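Local coordinates for protein possible metal-dependent hydrolase (Veillonella parvula, PDB 3RPC) that binds zinc ions at a paired metal site and is a possible metal-dependent hydrolase of the beta-lactamase superfamily, at residues A[8-12]-A[50-56]; A[35-39]-A[75-80]. All blocks are in the same frame, centred on the assembly; numbering follows the deposited sequence.

Contact 1 (A[8-12]-A[50-56]); sequences THIRN and PMVDLPL
The classic beta bulge of I10 and R11, which ends strand 6-11, packs against P50, L54, P55 and L56 of the 50-56 loop, which leads to helix 58-62 in this beta-lactamase superfamily fold. Here an arginine is sandwiched by, and bonded to, a loop without regular structure. The R11 guanidinium lies between two aliphatic groups: L54 CD2 sits over the centre of one face, 3.6 Å from R11 CZ, and P50 CG approaches the opposite face nearer its rim, 3.4 Å from R11 NH1. P50, preceded by a cis peptide bond, presents its ring to the arginine. A bend in the R11 chain (chi3 61°) turns the group into this slot, and NH1 donates 2.8 Å to V52 O, using a lone pair in the carbonyl plane, although V52 O lies tilted out of the guanidinium plane. NH2 has its own acceptors in F29 O and A31 O, which together with V52 O fix the rotation of the group. Beside this polar grip, I10 supplies an apolar patch that also reaches L61 of helix 58-62. I10 CG2 packs on L54 CD2 at 3.9 Å and on P55 CD at 4.0 Å, and I10 CD1 meets L56 CD2 at 3.8 Å.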
loop_
_atom_site.group_PDB
_atom_site.type_symbol
_atom_site.label_atom_id
_atom_site.label_comp_id
_atom_site.label_asym_id
_atom_site.label_seq_id
_atom_site.Cartn_x
_atom_site.Cartn_y
_atom_site.Cartn_z
ATOM N N THR A 8 9.671 -18.841 17.751
ATOM C CA THR A 8 8.840 -19.666 18.606
ATOM C C THR A 8 7.393 -19.274 18.395
ATOM O O THR A 8 6.993 -18.146 18.699
ATOM C CB THR A 8 9.194 -19.484 20.090
ATOM O OG1 THR A 8 10.539 -19.930 20.319
ATOM C CG2 THR A 8 8.240 -20.292 20.951
ATOM N N HIS A 9 6.599 -20.190 17.856
ATOM C CA HIS A 9 5.200 -19.877 17.680
ATOM C C HIS A 9 4.470 -19.930 19.013
ATOM O O HIS A 9 4.734 -20.820 19.816
ATOM C CB HIS A 9 4.509 -20.804 16.690
ATOM C CG HIS A 9 3.170 -20.289 16.308
ATOM N ND1 HIS A 9 2.999 -19.003 15.842
ATOM C CD2 HIS A 9 1.932 -20.832 16.396
ATOM C CE1 HIS A 9 1.716 -18.786 15.630
ATOM N NE2 HIS A 9 1.048 -19.877 15.957
ATOM N N ILE A 10 3.573 -18.978 19.261
ATOM C CA ILE A 10 2.809 -18.974 20.516
ATOM C C ILE A 10 1.359 -19.408 20.268
ATOM O O ILE A 10 0.953 -20.491 20.686
ATOM C CB ILE A 10 2.887 -17.618 21.255
ATOM C CG1 ILE A 10 4.347 -17.263 21.563
ATOM C CG2 ILE A 10 2.070 -17.659 22.552
ATOM C CD1 ILE A 10 5.066 -18.272 22.435
ATOM N N ARG A 11 0.590 -18.589 19.557
ATOM C CA ARG A 11 -0.818 -18.913 19.325
ATOM C C ARG A 11 -1.394 -17.908 18.340
ATOM O O ARG A 11 -1.182 -16.726 18.498
ATOM C CB ARG A 11 -1.610 -18.874 20.642
ATOM C CG ARG A 11 -3.054 -19.394 20.488
ATOM C CD ARG A 11 -3.861 -19.244 21.788
ATOM N NE ARG A 11 -3.961 -17.847 22.193
ATOM C CZ ARG A 11 -4.509 -17.432 23.334
ATOM N NH1 ARG A 11 -5.029 -18.307 24.187
ATOM N NH2 ARG A 11 -4.541 -16.133 23.622
ATOM N N ASN A 12 -2.133 -18.402 17.346
ATOM C CA ASN A 12 -2.669 -17.562 16.261
ATOM C C ASN A 12 -1.536 -16.865 15.494
ATOM O O ASN A 12 -0.724 -17.542 14.867
ATOM C CB ASN A 12 -3.708 -16.557 16.775
ATOM C CG ASN A 12 -4.613 -16.029 15.663
ATOM O OD1 ASN A 12 -5.081 -16.796 14.810
ATOM N ND2 ASN A 12 -4.873 -14.732 15.672
ATOM N N PRO A 50 -10.153 -17.041 22.337
ATOM C CA PRO A 50 -9.400 -18.061 21.600
ATOM C C PRO A 50 -9.839 -19.475 21.970
ATOM O O PRO A 50 -10.240 -19.725 23.109
ATOM C CB PRO A 50 -7.952 -17.808 22.026
ATOM C CG PRO A 50 -8.065 -17.158 23.357
ATOM C CD PRO A 50 -9.309 -16.331 23.313
HETATM N N MSE A 51 -9.765 -20.403 21.025
HETATM C CA MSE A 51 -10.293 -21.739 21.271
HETATM C C MSE A 51 -9.344 -22.639 22.060
HETATM O O MSE A 51 -9.740 -23.722 22.498
HETATM C CB MSE A 51 -10.703 -22.413 19.965
HETATM C CG MSE A 51 -9.545 -22.790 19.097
HETATM SE SE MSE A 51 -10.148 -23.405 17.340
HETATM C CE MSE A 51 -11.478 -22.113 16.952
ATOM N N VAL A 52 -8.105 -22.187 22.258
ATOM C CA VAL A 52 -7.143 -22.925 23.072
ATOM C C VAL A 52 -6.440 -21.935 23.979
ATOM O O VAL A 52 -6.358 -20.754 23.653
ATOM C CB VAL A 52 -6.088 -23.666 22.222
ATOM C CG1 VAL A 52 -6.758 -24.714 21.347
ATOM C CG2 VAL A 52 -5.305 -22.687 21.354
ATOM N N ASP A 53 -5.968 -22.422 25.125
ATOM C CA ASP A 53 -5.166 -21.618 26.040
ATOM C C ASP A 53 -3.766 -21.442 25.471
ATOM O O ASP A 53 -3.370 -22.145 24.540
ATOM C CB ASP A 53 -5.094 -22.295 27.414
ATOM C CG ASP A 53 -6.315 -22.008 28.265
ATOM O OD1 ASP A 53 -6.605 -20.812 28.509
ATOM O OD2 ASP A 53 -6.997 -22.976 28.675
ATOM N N LEU A 54 -3.013 -20.501 26.029
ATOM C CA LEU A 54 -1.622 -20.333 25.640
ATOM C C LEU A 54 -0.842 -21.608 25.955
ATOM O O LEU A 54 -1.180 -22.337 26.895
ATOM C CB LEU A 54 -1.001 -19.155 26.390
ATOM C CG LEU A 54 -1.528 -17.750 26.086
ATOM C CD1 LEU A 54 -0.978 -16.744 27.104
ATOM C CD2 LEU A 54 -1.188 -17.314 24.651
ATOM N N PRO A 55 0.219 -21.875 25.182
ATOM C CA PRO A 55 1.015 -23.099 25.370
ATOM C C PRO A 55 2.094 -22.968 26.444
ATOM O O PRO A 55 2.796 -23.949 26.718
ATOM C CB PRO A 55 1.679 -23.277 24.005
ATOM C CG PRO A 55 1.868 -21.866 23.528
ATOM C CD PRO A 55 0.614 -21.142 23.962
ATOM N N LEU A 56 2.231 -21.786 27.033
ATOM C CA LEU A 56 3.216 -21.582 28.088
ATOM C C LEU A 56 2.709 -20.562 29.089
ATOM O O LEU A 56 1.763 -19.828 28.817
ATOM C CB LEU A 56 4.558 -21.148 27.493
ATOM C CG LEU A 56 4.707 -19.738 26.918
ATOM C CD1 LEU A 56 6.126 -19.536 26.413
ATOM C CD2 LEU A 56 3.697 -19.452 25.801
#

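Contact 2 (A[35-39]-A[75-80]); sequences TYPGF and LDHWDD. With ZN (zinc ion), chain F.
Y36 OH is held by two waters that bridge it to the start of helix 80-85. One water lies 2.6 Å from Y36 OH and donates to D79 OD2; the other, 3.0 Å from Y36 OH, accepts from D80 N at 2.8 Å. D79 is the N-cap of that helix: its OD1 receives the amides of A82 and L30, while OD2, near the plane of the tyrosine ring, serves the water. L75 lies across one face of the same ring. Its CD2 makes a CH-pi contact 3.9 Å from the Y36 ring centroid and only 8° off the normal, and CD1 lies 3.9 Å from Y36 CZ. With CG of L75 anti to the backbone N (chi1 179°), both methyls are carried to the tyrosine, whose other face is covered toward the rim by T35 CG2. L75 CD2 also touches F39 CE1, and F39 CZ lies 4.0 Å from D76 OD1, its ring 71° from the carboxylate plane.

D76 and H77 belong to the HxHxDH signature of the superfamily, in which H72 and H74 bind the other zinc. Here the zinc is bound by D76 OD2 and by H77 NE2 at 2.2 Å, with D168, H226 and two waters completing its shell. H77 ND1 is hydrogen-bonded to D27, which would hold the imidazole's orientation. One zinc-bound water donates 2.6 Å to D76 OD1, so a single carboxylate, touched by F39, holds both the metal and one of its waters, an arrangement consistent with a hydrolytic zinc centre.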
loop_
_atom_site.group_PDB
_atom_site.type_symbol
_atom_site.label_atom_id
_atom_site.label_comp_id
_atom_site.label_asym_id
_atom_site.label_seq_id
_atom_site.Cartn_x
_atom_site.Cartn_y
_atom_site.Cartn_z
ATOM N N THR A 35 -12.328 -16.426 26.234
ATOM C CA THR A 35 -12.574 -15.112 26.809
ATOM C C THR A 35 -13.607 -14.298 26.034
ATOM O O THR A 35 -14.327 -13.486 26.611
ATOM C CB THR A 35 -11.248 -14.324 26.973
ATOM O OG1 THR A 35 -10.431 -14.990 27.947
ATOM C CG2 THR A 35 -11.505 -12.895 27.423
ATOM N N TYR A 36 -13.695 -14.530 24.726
ATOM C CA TYR A 36 -14.530 -13.704 23.863
ATOM C C TYR A 36 -15.517 -14.536 23.047
ATOM O O TYR A 36 -15.249 -15.696 22.742
ATOM C CB TYR A 36 -13.653 -12.902 22.899
ATOM C CG TYR A 36 -12.720 -11.936 23.581
ATOM C CD1 TYR A 36 -13.195 -10.740 24.098
ATOM C CD2 TYR A 36 -11.361 -12.213 23.697
ATOM C CE1 TYR A 36 -12.351 -9.843 24.726
ATOM C CE2 TYR A 36 -10.501 -11.314 24.318
ATOM C CZ TYR A 36 -11.010 -10.137 24.833
ATOM O OH TYR A 36 -10.177 -9.244 25.456
ATOM N N PRO A 37 -16.659 -13.932 22.688
ATOM C CA PRO A 37 -17.564 -14.535 21.706
ATOM C C PRO A 37 -16.871 -14.481 20.357
ATOM O O PRO A 37 -15.970 -13.668 20.191
ATOM C CB PRO A 37 -18.751 -13.563 21.674
ATOM C CG PRO A 37 -18.572 -12.649 22.845
ATOM C CD PRO A 37 -17.107 -12.597 23.110
ATOM N N GLY A 38 -17.290 -15.309 19.405
ATOM C CA GLY A 38 -16.753 -15.224 18.054
ATOM C C GLY A 38 -17.039 -13.869 17.439
ATOM O O GLY A 38 -17.998 -13.197 17.841
ATOM N N PHE A 39 -16.222 -13.454 16.471
ATOM C CA PHE A 39 -16.411 -12.165 15.812
ATOM C C PHE A 39 -17.783 -12.103 15.150
ATOM O O PHE A 39 -18.174 -13.019 14.431
ATOM C CB PHE A 39 -15.327 -11.905 14.759
ATOM C CG PHE A 39 -13.960 -11.650 15.333
ATOM C CD1 PHE A 39 -13.702 -10.502 16.067
ATOM C CD2 PHE A 39 -12.932 -12.557 15.134
ATOM C CE1 PHE A 39 -12.444 -10.268 16.596
ATOM C CE2 PHE A 39 -11.670 -12.330 15.655
ATOM C CZ PHE A 39 -11.424 -11.185 16.393
ATOM N N LEU A 75 -8.290 -7.225 17.631
ATOM C CA LEU A 75 -8.286 -7.986 18.883
ATOM C C LEU A 75 -7.341 -9.179 18.866
ATOM O O LEU A 75 -6.650 -9.447 19.860
ATOM C CB LEU A 75 -9.705 -8.453 19.218
ATOM C CG LEU A 75 -9.890 -9.288 20.487
ATOM C CD1 LEU A 75 -9.493 -8.465 21.691
ATOM C CD2 LEU A 75 -11.328 -9.759 20.612
ATOM N N ASP A 76 -7.329 -9.919 17.760
ATOM C CA ASP A 76 -6.546 -11.148 17.686
ATOM C C ASP A 76 -5.061 -10.902 17.424
ATOM O O ASP A 76 -4.314 -11.848 17.167
ATOM C CB ASP A 76 -7.142 -12.137 16.671
ATOM C CG ASP A 76 -7.175 -11.582 15.263
ATOM O OD1 ASP A 76 -7.684 -10.456 15.088
ATOM O OD2 ASP A 76 -6.710 -12.290 14.330
ATOM N N HIS A 77 -4.648 -9.633 17.508
ATOM C CA HIS A 77 -3.239 -9.244 17.414
ATOM C C HIS A 77 -2.782 -8.331 18.557
ATOM O O HIS A 77 -1.596 -8.054 18.686
ATOM C CB HIS A 77 -2.979 -8.564 16.066
ATOM C CG HIS A 77 -3.264 -9.460 14.909
ATOM N ND1 HIS A 77 -2.269 -10.061 14.172
ATOM C CD2 HIS A 77 -4.435 -9.906 14.403
ATOM C CE1 HIS A 77 -2.817 -10.833 13.250
ATOM N NE2 HIS A 77 -4.129 -10.752 13.368
ATOM N N TRP A 78 -3.728 -7.867 19.367
ATOM C CA TRP A 78 -3.439 -6.896 20.420
ATOM C C TRP A 78 -4.656 -6.834 21.326
ATOM O O TRP A 78 -5.708 -6.321 20.932
ATOM C CB TRP A 78 -3.155 -5.507 19.827
ATOM C CG TRP A 78 -2.788 -4.459 20.845
ATOM C CD1 TRP A 78 -3.533 -3.376 21.216
ATOM C CD2 TRP A 78 -1.584 -4.402 21.611
ATOM N NE1 TRP A 78 -2.862 -2.647 22.175
ATOM C CE2 TRP A 78 -1.663 -3.260 22.435
ATOM C CE3 TRP A 78 -0.449 -5.215 21.686
ATOM C CZ2 TRP A 78 -0.642 -2.908 23.323
ATOM C CZ3 TRP A 78 0.561 -4.870 22.567
ATOM C CH2 TRP A 78 0.456 -3.723 23.374
ATOM N N ASP A 79 -4.545 -7.387 22.527
ATOM C CA ASP A 79 -5.731 -7.475 23.378
ATOM C C ASP A 79 -5.494 -6.932 24.783
ATOM O O ASP A 79 -4.362 -6.588 25.144
ATOM C CB ASP A 79 -6.303 -8.908 23.410
ATOM C CG ASP A 79 -5.458 -9.876 24.221
ATOM O OD1 ASP A 79 -4.232 -9.660 24.371
ATOM O OD2 ASP A 79 -6.040 -10.884 24.688
ATOM N N ASP A 80 -6.573 -6.841 25.557
ATOM C CA ASP A 80 -6.490 -6.331 26.924
ATOM C C ASP A 80 -5.486 -7.104 27.768
ATOM O O ASP A 80 -4.742 -6.511 28.547
ATOM C CB ASP A 80 -7.866 -6.350 27.589
ATOM C CG ASP A 80 -8.733 -5.179 27.168
ATOM O OD1 ASP A 80 -8.185 -4.209 26.601
ATOM O OD2 ASP A 80 -9.959 -5.224 27.415
HETATM ZN ZN ZN F . -5.814 -11.584 12.208
HETATM O O HOH W 1 -7.845 -9.962 26.444
HETATM O O HOH W 2 -9.126 -6.600 24.391
HETATM O O HOH W 3 -7.304 -9.875 12.615
HETATM O O HOH W 4 -7.776 -12.335 10.739
#

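Overall arrangement
From the N terminus, the chain first lays down strand 6-11, then 14-19 beside it and 22-26 next to that, before entering the long connection to helix 58-62. That connection supplies one side of each contact: 35-39 comes first and 50-56 follows. Contact 1 closes a loop of 37 residues by returning 50-56 to the first strand; contact 2 closes one of 35 residues once the chain has passed helix 58-62 and strand 67-69. Their segments alternate, so the two closures cross rather than nest. With centres about 13 Å apart, they also touch: N12 ND2 probably hydrogen-bonds to D76 O, and P50 packs near T35. Together they tie the connection to strand 6-11 and the metal-binding loop.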